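Local structure of ectonucleotide pyrophosphatase/phosphodiesterase family member 5 (Mus musculus, 5VEO) at residues C230-V235 with D318-G323; D22-D27 with E174-T179; A256-K261 with Q300-V305. The protein probably hydrolyses nucleotide phosphodiester or pyrophosphate bonds with a restricted substrate range, as a zinc-dependent ectoenzyme of the alkaline phosphatase superfamily. The protein carries 1 engineered substitution. One frame throughout, in Å; residues are numbered along the deposited sequence.

Contact 1: residues C230-V235 with D318-G323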
loop_
_atom_site.group_PDB
_atom_site.type_symbol
_atom_site.label_atom_id
_atom_site.label_comp_id
_atom_site.label_asym_id
_atom_site.label_seq_id
_atom_site.Cartn_x
_atom_site.Cartn_y
_atom_site.Cartn_z
ATOM N N CYS A 230 -7.889 -0.483 -17.510
ATOM C CA CYS A 230 -7.040 -0.031 -18.598
ATOM C C CYS A 230 -7.489 -0.654 -19.916
ATOM O O CYS A 230 -8.324 -1.560 -19.952
ATOM C CB CYS A 230 -5.585 -0.367 -18.306
ATOM S SG CYS A 230 -4.978 0.568 -16.853
ATOM N N SER A 231 -6.911 -0.153 -21.004
ATOM C CA SER A 231 -7.334 -0.529 -22.347
ATOM C C SER A 231 -6.196 -0.323 -23.333
ATOM O O SER A 231 -5.493 0.685 -23.262
ATOM C CB SER A 231 -8.516 0.309 -22.817
ATOM O OG SER A 231 -8.836 0.000 -24.177
ATOM N N LYS A 232 -6.100 -1.225 -24.315
ATOM C CA LYS A 232 -5.151 -1.025 -25.402
ATOM C C LYS A 232 -5.503 0.185 -26.258
ATOM O O LYS A 232 -4.641 0.673 -26.996
ATOM C CB LYS A 232 -5.050 -2.302 -26.233
ATOM C CG LYS A 232 -4.310 -3.378 -25.450
ATOM C CD LYS A 232 -4.096 -4.670 -26.196
ATOM C CE LYS A 232 -2.986 -5.476 -25.529
ATOM N NZ LYS A 232 -2.834 -6.843 -26.103
ATOM N N GLN A 233 -6.720 0.714 -26.134
ATOM C CA GLN A 233 -7.106 1.973 -26.766
ATOM C C GLN A 233 -6.692 3.199 -25.962
ATOM O O GLN A 233 -6.907 4.321 -26.435
ATOM C CB GLN A 233 -8.622 2.013 -26.971
ATOM C CG GLN A 233 -9.137 0.865 -27.799
ATOM C CD GLN A 233 -8.569 0.906 -29.192
ATOM O OE1 GLN A 233 -8.784 1.867 -29.934
ATOM N NE2 GLN A 233 -7.807 -0.119 -29.548
ATOM N N ARG A 234 -6.095 3.012 -24.782
ATOM C CA ARG A 234 -5.662 4.115 -23.916
ATOM C C ARG A 234 -4.192 3.901 -23.545
ATOM O O ARG A 234 -3.849 3.635 -22.383
ATOM C CB ARG A 234 -6.538 4.210 -22.679
ATOM C CG ARG A 234 -7.984 4.602 -22.984
ATOM C CD ARG A 234 -8.735 4.933 -21.715
ATOM N NE ARG A 234 -8.865 3.821 -20.782
ATOM C CZ ARG A 234 -9.880 2.966 -20.773
ATOM N NH1 ARG A 234 -10.840 3.049 -21.688
ATOM N NH2 ARG A 234 -9.930 2.014 -19.848
ATOM N N VAL A 235 -3.323 4.031 -24.542
ATOM C CA VAL A 235 -1.887 3.830 -24.375
ATOM C C VAL A 235 -1.134 5.080 -24.823
ATOM O O VAL A 235 -1.405 5.633 -25.897
ATOM C CB VAL A 235 -1.404 2.597 -25.159
ATOM C CG1 VAL A 235 0.093 2.537 -25.190
ATOM C CG2 VAL A 235 -1.966 1.326 -24.539
ATOM N N ASP A 318 6.274 -3.230 -24.347
ATOM C CA ASP A 318 6.274 -3.052 -22.907
ATOM C C ASP A 318 5.034 -3.734 -22.326
ATOM O O ASP A 318 4.092 -4.101 -23.046
ATOM C CB ASP A 318 6.311 -1.556 -22.565
ATOM C CG ASP A 318 6.955 -1.250 -21.206
ATOM O OD1 ASP A 318 7.284 -2.183 -20.437
ATOM O OD2 ASP A 318 7.127 -0.041 -20.900
ATOM N N ASP A 319 5.048 -3.915 -21.007
ATOM C CA ASP A 319 3.976 -4.633 -20.330
ATOM C C ASP A 319 2.665 -3.865 -20.408
ATOM O O ASP A 319 2.642 -2.632 -20.335
ATOM C CB ASP A 319 4.340 -4.866 -18.869
ATOM C CG ASP A 319 5.571 -5.734 -18.706
ATOM O OD1 ASP A 319 5.574 -6.869 -19.240
ATOM O OD2 ASP A 319 6.532 -5.276 -18.046
ATOM N N PHE A 320 1.569 -4.602 -20.553
ATOM C CA PHE A 320 0.236 -4.037 -20.461
ATOM C C PHE A 320 -0.637 -4.947 -19.610
ATOM O O PHE A 320 -0.621 -6.168 -19.779
ATOM C CB PHE A 320 -0.396 -3.842 -21.841
ATOM C CG PHE A 320 -1.823 -3.422 -21.770
ATOM C CD1 PHE A 320 -2.158 -2.090 -21.652
ATOM C CD2 PHE A 320 -2.828 -4.364 -21.770
ATOM C CE1 PHE A 320 -3.478 -1.700 -21.551
ATOM C CE2 PHE A 320 -4.150 -3.982 -21.657
ATOM C CZ PHE A 320 -4.470 -2.640 -21.547
ATOM N N LEU A 321 -1.412 -4.346 -18.713
ATOM C CA LEU A 321 -2.344 -5.059 -17.854
ATOM C C LEU A 321 -3.711 -4.394 -17.927
ATOM O O LEU A 321 -3.807 -3.170 -18.011
ATOM C CB LEU A 321 -1.874 -5.049 -16.394
ATOM C CG LEU A 321 -0.510 -5.679 -16.136
ATOM C CD1 LEU A 321 0.027 -5.309 -14.765
ATOM C CD2 LEU A 321 -0.601 -7.172 -16.272
ATOM N N LEU A 322 -4.772 -5.209 -17.828
ATOM C CA LEU A 322 -6.129 -4.684 -17.929
ATOM C C LEU A 322 -6.563 -3.940 -16.673
ATOM O O LEU A 322 -7.503 -3.140 -16.732
ATOM C CB LEU A 322 -7.108 -5.817 -18.228
ATOM C CG LEU A 322 -7.100 -6.295 -19.686
ATOM C CD1 LEU A 322 -7.843 -7.612 -19.756
ATOM C CD2 LEU A 322 -7.726 -5.241 -20.589
ATOM N N GLY A 323 -5.909 -4.168 -15.548
ATOM C CA GLY A 323 -6.111 -3.356 -14.363
ATOM C C GLY A 323 -4.795 -2.760 -13.898
ATOM O O GLY A 323 -3.750 -3.428 -13.926
#
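A type I beta turn from Ser231 to Arg234, linking strands 228-229 and 235-237, packs against the loop that leads into strand 323-324. The turn is closed by Arg234 N bonding to Ser231 O at 2.8 Å. Ser231 also makes an ST turn, its OG accepting from Gln233 N at 3.0 Å. Phe320 supplies the main side-chain contact: with CG anti to its backbone N (chi1 173°), the ring points tip-first at the turn, and CZ reaches Ser231 C at 3.4 Å. Lys232 lies over one face of that ring. Its CG stands 4.0 Å from the centroid of the Phe320 ring and 16° off the normal, a CH-pi contact, and the extended chain carries CE across to Phe320 CD2 at 3.9 Å. Outside the two segments, Tyr311 of strand 311-313 also meets the ring. At the far end of the loop, Gly323 O accepts from ND1 of the zinc ligand His181, which places this loop in the second shell of the metal site. The backbones are joined by a nearly straight bond from Cys230 N to Leu322 O, 2.8 Å with 174° at the hydrogen, its donor approaching from above the carbonyl plane. Cys230 CB, meanwhile, sits 3.3 Å from Leu321 O.

Contact 2: residues D22-D27 with E174-T179. With ZN (zinc ion), chain E; ZN (zinc ion), chain D; ZN (zinc ion), chain F; AMP (adenosine monophosphate), chain Q.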
loop_
_atom_site.group_PDB
_atom_site.type_symbol
_atom_site.label_atom_id
_atom_site.label_comp_id
_atom_site.label_asym_id
_atom_site.label_seq_id
_atom_site.Cartn_x
_atom_site.Cartn_y
_atom_site.Cartn_z
ATOM N N ASP A 22 -4.240 -6.995 -0.633
ATOM C CA ASP A 22 -3.663 -6.053 -1.576
ATOM C C ASP A 22 -4.674 -5.701 -2.678
ATOM O O ASP A 22 -5.303 -6.587 -3.265
ATOM C CB ASP A 22 -2.393 -6.657 -2.177
ATOM C CG ASP A 22 -1.513 -5.611 -2.840
ATOM O OD1 ASP A 22 -2.061 -4.869 -3.697
ATOM O OD2 ASP A 22 -0.311 -5.499 -2.481
ATOM N N GLY A 23 -4.813 -4.412 -2.973
ATOM C CA GLY A 23 -5.614 -3.973 -4.115
ATOM C C GLY A 23 -7.110 -4.106 -3.934
ATOM O O GLY A 23 -7.845 -4.284 -4.917
ATOM N N PHE A 24 -7.587 -4.012 -2.700
ATOM C CA PHE A 24 -9.009 -4.180 -2.411
ATOM C C PHE A 24 -9.643 -2.794 -2.452
ATOM O O PHE A 24 -9.661 -2.044 -1.469
ATOM C CB PHE A 24 -9.228 -4.886 -1.076
ATOM C CG PHE A 24 -10.594 -5.505 -0.937
ATOM C CD1 PHE A 24 -11.744 -4.715 -0.869
ATOM C CD2 PHE A 24 -10.743 -6.884 -0.912
ATOM C CE1 PHE A 24 -13.002 -5.302 -0.750
ATOM C CE2 PHE A 24 -12.003 -7.471 -0.777
ATOM C CZ PHE A 24 -13.132 -6.672 -0.695
ATOM N N ARG A 25 -10.129 -2.437 -3.636
ATOM C CA ARG A 25 -10.806 -1.166 -3.844
ATOM C C ARG A 25 -12.032 -1.078 -2.934
ATOM O O ARG A 25 -12.745 -2.063 -2.727
ATOM C CB ARG A 25 -11.213 -1.060 -5.321
ATOM C CG ARG A 25 -11.611 0.310 -5.779
ATOM C CD ARG A 25 -11.747 0.344 -7.285
ATOM N NE ARG A 25 -13.073 -0.012 -7.695
ATOM C CZ ARG A 25 -13.468 -0.099 -8.962
ATOM N NH1 ARG A 25 -12.612 0.120 -9.967
ATOM N NH2 ARG A 25 -14.744 -0.391 -9.220
ATOM N N TRP A 26 -12.305 0.145 -2.463
ATOM C CA TRP A 26 -13.307 0.394 -1.424
ATOM C C TRP A 26 -14.696 -0.141 -1.802
ATOM O O TRP A 26 -15.437 -0.627 -0.934
ATOM C CB TRP A 26 -13.364 1.901 -1.122
ATOM C CG TRP A 26 -13.888 2.683 -2.270
ATOM C CD1 TRP A 26 -13.227 3.033 -3.409
ATOM C CD2 TRP A 26 -15.225 3.158 -2.413
ATOM N NE1 TRP A 26 -14.089 3.701 -4.267
ATOM C CE2 TRP A 26 -15.319 3.787 -3.667
ATOM C CE3 TRP A 26 -16.358 3.113 -1.591
ATOM C CZ2 TRP A 26 -16.499 4.371 -4.120
ATOM C CZ3 TRP A 26 -17.534 3.699 -2.048
ATOM C CH2 TRP A 26 -17.582 4.324 -3.298
ATOM N N ASP A 27 -15.062 -0.070 -3.076
ATOM C CA ASP A 27 -16.403 -0.474 -3.501
ATOM C C ASP A 27 -16.492 -1.935 -3.936
ATOM O O ASP A 27 -17.578 -2.387 -4.320
ATOM C CB ASP A 27 -16.890 0.438 -4.622
ATOM C CG ASP A 27 -16.053 0.318 -5.876
ATOM O OD1 ASP A 27 -16.514 0.750 -6.958
ATOM O OD2 ASP A 27 -14.949 -0.246 -5.802
ATOM N N GLU A 174 -2.025 -11.275 -1.411
ATOM C CA GLU A 174 -1.770 -10.626 -2.700
ATOM C C GLU A 174 -3.020 -10.423 -3.553
ATOM O O GLU A 174 -2.940 -9.748 -4.600
ATOM C CB GLU A 174 -0.752 -11.440 -3.494
ATOM C CG GLU A 174 0.631 -11.506 -2.855
ATOM C CD GLU A 174 0.776 -12.520 -1.720
ATOM O OE1 GLU A 174 1.845 -12.488 -1.053
ATOM O OE2 GLU A 174 -0.135 -13.369 -1.530
ATOM N N GLU A 175 -4.147 -11.005 -3.153
ATOM C CA GLU A 175 -5.424 -10.774 -3.827
ATOM C C GLU A 175 -6.270 -9.781 -3.036
ATOM O O GLU A 175 -6.216 -9.762 -1.788
ATOM C CB GLU A 175 -6.185 -12.085 -4.007
ATOM C CG GLU A 175 -5.566 -13.038 -5.005
ATOM C CD GLU A 175 -5.766 -12.641 -6.474
ATOM O OE1 GLU A 175 -5.990 -11.452 -6.785
ATOM O OE2 GLU A 175 -5.667 -13.552 -7.325
ATOM N N PRO A 176 -7.104 -8.993 -3.749
ATOM C CA PRO A 176 -7.481 -9.112 -5.161
ATOM C C PRO A 176 -6.626 -8.318 -6.179
ATOM O O PRO A 176 -6.997 -8.218 -7.344
ATOM C CB PRO A 176 -8.918 -8.593 -5.149
ATOM C CG PRO A 176 -8.895 -7.532 -4.120
ATOM C CD PRO A 176 -7.993 -8.060 -3.037
ATOM N N ASP A 177 -5.466 -7.818 -5.743
ATOM C CA ASP A 177 -4.567 -7.089 -6.644
ATOM C C ASP A 177 -4.164 -7.927 -7.857
ATOM O O ASP A 177 -4.226 -7.459 -9.004
ATOM C CB ASP A 177 -3.328 -6.638 -5.874
ATOM C CG ASP A 177 -2.364 -5.849 -6.729
ATOM O OD1 ASP A 177 -2.620 -4.648 -6.965
ATOM O OD2 ASP A 177 -1.321 -6.413 -7.150
ATOM N N ASP A 178 -3.707 -9.159 -7.620
ATOM C CA ASP A 178 -3.155 -9.975 -8.703
ATOM C C ASP A 178 -4.180 -10.184 -9.811
ATOM O O ASP A 178 -3.901 -9.954 -10.993
ATOM C CB ASP A 178 -2.704 -11.330 -8.158
ATOM C CG ASP A 178 -1.291 -11.317 -7.626
ATOM O OD1 ASP A 178 -0.580 -10.312 -7.826
ATOM O OD2 ASP A 178 -0.891 -12.327 -7.019
ATOM N N THR A 179 -5.365 -10.663 -9.448
ATOM C CA THR A 179 -6.399 -10.890 -10.450
ATOM C C THR A 179 -6.914 -9.572 -11.027
ATOM O O THR A 179 -7.235 -9.496 -12.220
ATOM C CB THR A 179 -7.522 -11.725 -9.833
ATOM O OG1 THR A 179 -7.021 -13.038 -9.537
ATOM C CG2 THR A 179 -8.701 -11.844 -10.781
HETATM ZN ZN ZN E . -1.021 -3.254 -3.968
HETATM ZN ZN ZN D . -0.864 -4.102 -8.023
HETATM ZN ZN ZN F . 1.644 -11.202 -6.818
HETATM P P AMP Q . 1.460 -3.612 -6.146
HETATM O O1P AMP Q . 2.112 -2.263 -6.141
HETATM O O2P AMP Q . 1.033 -4.031 -7.558
HETATM O O3P AMP Q . 0.288 -3.718 -5.173
HETATM O "O5'" AMP Q . 2.531 -4.696 -5.653
HETATM C "C5'" AMP Q . 2.062 -5.920 -5.069
HETATM C "C4'" AMP Q . 2.917 -7.112 -5.396
HETATM O "O4'" AMP Q . 4.104 -7.042 -4.616
HETATM C "C3'" AMP Q . 2.265 -8.445 -5.021
HETATM O "O3'" AMP Q . 1.849 -9.136 -6.179
HETATM C "C2'" AMP Q . 3.364 -9.234 -4.302
HETATM O "O2'" AMP Q . 3.592 -10.524 -4.799
HETATM C "C1'" AMP Q . 4.587 -8.352 -4.458
HETATM N N9 AMP Q . 5.461 -8.383 -3.307
HETATM C C8 AMP Q . 5.192 -7.965 -2.058
HETATM N N7 AMP Q . 6.283 -8.142 -1.272
HETATM C C5 AMP Q . 7.247 -8.675 -2.069
HETATM C C6 AMP Q . 8.650 -9.106 -1.906
HETATM N N6 AMP Q . 9.248 -9.001 -0.706
HETATM N N1 AMP Q . 9.300 -9.598 -2.975
HETATM C C2 AMP Q . 8.730 -9.711 -4.188
HETATM N N3 AMP Q . 7.463 -9.335 -4.427
HETATM C C4 AMP Q . 6.701 -8.835 -3.402
HETATM O O HOH W 1 -7.928 -5.380 -7.476
HETATM O O HOH W 2 3.301 -10.919 -8.474
HETATM O O HOH W 3 3.096 -12.794 -8.039
HETATM O O HOH W 4 0.977 -13.307 -7.694
#
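The loop leaving strand 16-21 runs so close to the start of helix 177-183 that the CA atoms of Gly23 and Asp177 are 4.1 Å apart, an approach made possible by a glycine with positive phi (73°) and no CB on the side facing Asp177. A cis peptide precedes Pro176, which occupies the N-cap position. Directly after it, Asp177 N gives a weak hydrogen bond to Asp22 O, 2.8 Å but bent to 128° at the hydrogen. A water donates to Gly23 O and, weakly, to Pro176 O. Pro176 also packs on Phe24, its CD 3.7 Å from Phe24 CD2, with the two side chains crossing at about a right angle.

Asp22 and Asp177 both hold CG anti to the backbone N, and each binds a different zinc. Asp22 OD1 coordinates one at 1.9 Å, while its OD2 is hydrogen-bonded to Tyr172 OH. Asp177 grips the second unevenly, through OD1 at 2.1 Å and OD2 at 2.5 Å. Asp22 OD1 and Asp177 OD1 come within 3.3 Å of each other, a like-charge approach that the two metals probably offset. The AMP phosphate bridges them, O3P on the zinc of Asp22 and O2P on that of Asp177. A third zinc takes Asp178 OD1 at 2.6 Å together with AMP O3', three waters and Glu145. Asp224 and His225 complete the first site, His181 and His325 the second: the paired-zinc centre that nucleotide pyrophosphatases/phosphodiesterases share with alkaline phosphatase.

Contact 3: residues A256-K261 with Q300-V305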
loop_
_atom_site.group_PDB
_atom_site.type_symbol
_atom_site.label_atom_id
_atom_site.label_comp_id
_atom_site.label_asym_id
_atom_site.label_seq_id
_atom_site.Cartn_x
_atom_site.Cartn_y
_atom_site.Cartn_z
ATOM N N ALA A 256 5.536 7.579 -14.696
ATOM C CA ALA A 256 6.831 7.354 -15.322
ATOM C C ALA A 256 7.869 8.238 -14.641
ATOM O O ALA A 256 7.773 9.471 -14.678
ATOM C CB ALA A 256 6.752 7.647 -16.819
ATOM N N ALA A 257 8.841 7.606 -14.020
ATOM C CA ALA A 257 9.914 8.297 -13.322
ATOM C C ALA A 257 11.095 8.287 -14.274
ATOM O O ALA A 257 11.645 7.221 -14.563
ATOM C CB ALA A 257 10.235 7.602 -12.006
ATOM N N ILE A 258 11.442 9.464 -14.794
ATOM C CA ILE A 258 12.334 9.606 -15.941
ATOM C C ILE A 258 13.604 10.320 -15.499
ATOM O O ILE A 258 13.546 11.414 -14.928
ATOM C CB ILE A 258 11.636 10.359 -17.084
ATOM C CG1 ILE A 258 10.521 9.477 -17.663
ATOM C CG2 ILE A 258 12.642 10.766 -18.187
ATOM C CD1 ILE A 258 9.612 10.174 -18.628
ATOM N N LEU A 259 14.740 9.693 -15.763
ATOM C CA LEU A 259 16.053 10.275 -15.499
ATOM C C LEU A 259 16.712 10.557 -16.840
ATOM O O LEU A 259 17.274 9.637 -17.459
ATOM C CB LEU A 259 16.908 9.317 -14.673
ATOM C CG LEU A 259 18.350 9.764 -14.388
ATOM C CD1 LEU A 259 18.362 11.084 -13.675
ATOM C CD2 LEU A 259 19.034 8.698 -13.568
ATOM N N PRO A 260 16.641 11.787 -17.351
ATOM C CA PRO A 260 17.322 12.092 -18.610
ATOM C C PRO A 260 18.816 11.883 -18.451
ATOM O O PRO A 260 19.372 12.107 -17.374
ATOM C CB PRO A 260 16.988 13.570 -18.851
ATOM C CG PRO A 260 15.760 13.820 -18.057
ATOM C CD PRO A 260 15.914 12.953 -16.833
ATOM N N LYS A 261 19.451 11.419 -19.520
ATOM C CA LYS A 261 20.904 11.392 -19.551
ATOM C C LYS A 261 21.441 12.814 -19.450
ATOM O O LYS A 261 20.726 13.797 -19.658
ATOM C CB LYS A 261 21.403 10.734 -20.831
ATOM C CG LYS A 261 20.862 9.348 -21.043
ATOM C CD LYS A 261 21.766 8.260 -20.539
ATOM C CE LYS A 261 21.206 6.934 -21.026
ATOM N NZ LYS A 261 22.187 5.823 -21.099
ATOM N N GLN A 300 12.582 11.410 -9.249
ATOM C CA GLN A 300 13.426 11.656 -10.406
ATOM C C GLN A 300 13.192 13.052 -10.983
ATOM O O GLN A 300 12.198 13.707 -10.664
ATOM C CB GLN A 300 13.175 10.589 -11.468
ATOM C CG GLN A 300 13.586 9.182 -11.026
ATOM C CD GLN A 300 15.036 9.126 -10.604
ATOM O OE1 GLN A 300 15.906 9.713 -11.255
ATOM N NE2 GLN A 300 15.305 8.443 -9.492
ATOM N N PRO A 301 14.107 13.530 -11.839
ATOM C CA PRO A 301 14.000 14.922 -12.316
ATOM C C PRO A 301 12.743 15.214 -13.106
ATOM O O PRO A 301 12.299 16.371 -13.140
ATOM C CB PRO A 301 15.249 15.092 -13.192
ATOM C CG PRO A 301 16.222 14.117 -12.664
ATOM C CD PRO A 301 15.396 12.922 -12.216
ATOM N N ILE A 302 12.192 14.214 -13.790
ATOM C CA ILE A 302 10.948 14.350 -14.535
ATOM C C ILE A 302 10.038 13.225 -14.078
ATOM O O ILE A 302 10.462 12.066 -14.011
ATOM C CB ILE A 302 11.168 14.284 -16.057
ATOM C CG1 ILE A 302 11.971 15.499 -16.525
ATOM C CG2 ILE A 302 9.837 14.225 -16.803
ATOM C CD1 ILE A 302 12.357 15.481 -17.996
ATOM N N VAL A 303 8.797 13.569 -13.781
ATOM C CA VAL A 303 7.783 12.602 -13.382
ATOM C C VAL A 303 6.574 12.872 -14.258
ATOM O O VAL A 303 6.039 13.987 -14.245
ATOM C CB VAL A 303 7.431 12.712 -11.891
ATOM C CG1 VAL A 303 6.263 11.789 -11.528
ATOM C CG2 VAL A 303 8.625 12.365 -11.040
ATOM N N ALA A 304 6.174 11.871 -15.049
ATOM C CA ALA A 304 5.103 12.015 -16.016
ATOM C C ALA A 304 3.964 11.108 -15.583
ATOM O O ALA A 304 4.141 9.890 -15.486
ATOM C CB ALA A 304 5.580 11.673 -17.425
ATOM N N VAL A 305 2.801 11.702 -15.333
ATOM C CA VAL A 305 1.685 11.021 -14.689
ATOM C C VAL A 305 0.578 10.818 -15.713
ATOM O O VAL A 305 0.053 11.790 -16.282
ATOM C CB VAL A 305 1.156 11.819 -13.486
ATOM C CG1 VAL A 305 -0.018 11.080 -12.863
ATOM C CG2 VAL A 305 2.266 12.095 -12.476
#
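Ile258 and Ile302 adopt nearly the same first torsion (chi1 -69° and -66°), each with CG1 beside the backbone N, and stand side by side on one face of the sheet with Ile258 CB 4.1 Å from Ile302 CB. The extended end of Ile302 then lies across Pro260, its CD1 3.8 Å from Pro260 CG. Gln300 CG, anti to the carbonyl carbon, rests 3.8 Å from Ala257 CB, and the bend at chi2 (-56°) turns the amide so that Gln300 OE1 comes alongside Leu259 CB at 3.6 Å. Leu259 also touches the ring of Pro301 through CD1.

The register is antiparallel. Ala256 and Ala304 form a hydrogen-bonded pair, with Ala256 N to Ala304 O at 2.8 Å and Ala304 N to Ala256 O at 2.9 Å, both donors lying in the carbonyl planes. At the next hydrogen-bonded pair Ile258 N reaches Ile302 O at 2.9 Å, nearly along the C=O axis, whereas the return bond from Ile302 N to Ile258 O is weak at 3.3 Å. Between them, Ala257 and Val303 form the non-hydrogen-bonded pair and point to the other face.

Leu272 covers Ile258, and Phe265 and Val268 cover Ile302, so helix 265-272 packs on the isoleucine face. That helix joins strand 255-260 to strand 279-283; these two strands run parallel, with strand 302-306 antiparallel between them: the topology of a split beta-alpha-beta unit in a four-stranded antiparallel sheet.

Along the chain contact 2 closes first; the segments of contact 3 then both fall between the two of contact 1. Contact 2 lies at the end of strand 16-21 in the eight-stranded mixed sheet, about 11 Å from the centre of the chain, whereas contacts 1 and 3 each lie about 22 Å from it. The centre of contact 1 is about 18 Å from that of contact 2 and about 20 Å from that of contact 3. The centres of contacts 2 and 3 are about 28 Å apart. Contact 1 thus brings together the two ends of the excursion that carries the small antiparallel sheet. Its nearest atoms are about 6 Å from contact 2, with its zinc site, and about 9 Å from contact 3.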